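Local coordinates for nucleoplasmin-like protein (PDB 1NLQ), which binds core histones as a chaperone and takes part in the ATP-facilitated assembly of regularly spaced nucleosomal arrays, at the interface of chains A and B. Sequence-based numbering; all coordinates share one arbitrary frame. Chains: chain A/B, Nucleoplasmin-like protein.

The interface of chains A and B. Residues chain A 36, 38, 76; chain B 64-66, 75-77.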
# COMPACT_ATOMS: atom_id res chain seq x y z
N GLN A 36 4.71 2.25 -8.00
CA GLN A 36 5.39 3.11 -7.04
C GLN A 36 6.07 4.31 -7.68
O GLN A 36 6.59 4.24 -8.79
CB GLN A 36 6.42 2.25 -6.27
CG GLN A 36 7.36 3.01 -5.35
CD GLN A 36 8.39 2.10 -4.67
OE1 GLN A 36 8.21 1.70 -3.52
NE2 GLN A 36 9.46 1.77 -5.39
N LEU A 38 8.77 7.02 -6.33
CA LEU A 38 9.71 7.24 -5.25
C LEU A 38 10.61 8.45 -5.40
O LEU A 38 11.13 8.70 -6.49
CB LEU A 38 10.55 5.96 -5.14
CG LEU A 38 11.70 5.79 -4.15
CD1 LEU A 38 11.19 5.79 -2.71
CD2 LEU A 38 12.39 4.48 -4.47
N ASN A 76 2.16 4.84 -3.65
CA ASN A 76 1.91 3.59 -4.36
C ASN A 76 0.55 3.72 -5.01
O ASN A 76 -0.45 3.22 -4.50
CB ASN A 76 1.93 2.43 -3.37
CG ASN A 76 3.28 2.24 -2.72
OD1 ASN A 76 4.20 1.68 -3.33
ND2 ASN A 76 3.43 2.72 -1.49
N ILE B 64 15.11 1.23 -6.40
CA ILE B 64 13.75 0.75 -6.24
C ILE B 64 13.31 0.94 -4.80
O ILE B 64 12.16 0.68 -4.45
CB ILE B 64 13.59 -0.72 -6.66
CG1 ILE B 64 14.53 -1.61 -5.84
CG2 ILE B 64 13.86 -0.85 -8.15
CD1 ILE B 64 14.25 -3.08 -6.05
N ALA B 65 14.24 1.40 -3.97
CA ALA B 65 13.94 1.65 -2.57
C ALA B 65 14.86 2.72 -2.00
O ALA B 65 16.07 2.68 -2.21
CB ALA B 65 14.05 0.36 -1.75
N VAL B 66 14.27 3.67 -1.30
CA VAL B 66 15.02 4.72 -0.62
C VAL B 66 14.42 4.67 0.78
O VAL B 66 13.24 4.95 0.98
CB VAL B 66 14.79 6.11 -1.25
CG1 VAL B 66 15.50 7.18 -0.43
CG2 VAL B 66 15.34 6.12 -2.67
N VAL B 75 9.17 -0.02 1.90
CA VAL B 75 8.48 0.32 0.66
C VAL B 75 7.92 -1.01 0.13
O VAL B 75 8.39 -2.09 0.50
CB VAL B 75 9.41 0.94 -0.42
CG1 VAL B 75 9.84 2.35 -0.01
CG2 VAL B 75 10.61 0.05 -0.67
N ASN B 76 6.91 -0.92 -0.72
CA ASN B 76 6.27 -2.09 -1.31
C ASN B 76 6.25 -1.87 -2.82
O ASN B 76 5.26 -1.42 -3.38
CB ASN B 76 4.84 -2.24 -0.77
CG ASN B 76 4.81 -2.49 0.72
OD1 ASN B 76 5.12 -3.59 1.19
ND2 ASN B 76 4.47 -1.46 1.48
N PRO B 77 7.36 -2.21 -3.49
CA PRO B 77 7.45 -2.02 -4.95
C PRO B 77 6.41 -2.79 -5.77
O PRO B 77 5.88 -2.27 -6.75
CB PRO B 77 8.88 -2.47 -5.27
CG PRO B 77 9.62 -2.28 -3.97
CD PRO B 77 8.61 -2.77 -2.96
O HOH W 1 6.45 1.74 -1.80
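A:Gln36 reaches from strand 31-39 of one nucleoplasmin-family core domain to strand 60-68 of its neighbour, part of the subunit contact that builds the pentameric ring. With CG anti to the backbone N (chi1 172°) and the chain extended beyond it, the carboxamide is carried to B:Ile64, whose carbonyl O accepts a hydrogen bond from NE2 at 3.1 Å. The oxygen lies near the amide plane of the glutamine, but the N-H comes from above the carbonyl plane, missing the lone pairs. A glutamine suits this place because NE2 donates to that carbonyl while OE1 binds a water at 2.5 Å. OE1 also packs against CB of B:Val75 at 3.4 Å, the two side chains crossing at about a right angle. The packed, apolar part is beside it. A:Leu38 lays CD2 over the backbone face of B:Ala65, opposite its CB and 3.7 Å from its CA, and against CG2 of the branched B:Val66. The looser side is polar and water-mediated: the water joins A:Gln36 to A:Asn76 OD1 (2.7 Å) and to the backbone N of B:Asn76 (2.9 Å), so the short side chain of A:Asn76 is linked through this water to the neighbouring chain. An alanine in place of A:Gln36 would probably leave the B:Ile64 carbonyl without this donor, deprive the water of an anchor and open a gap over B:Val75.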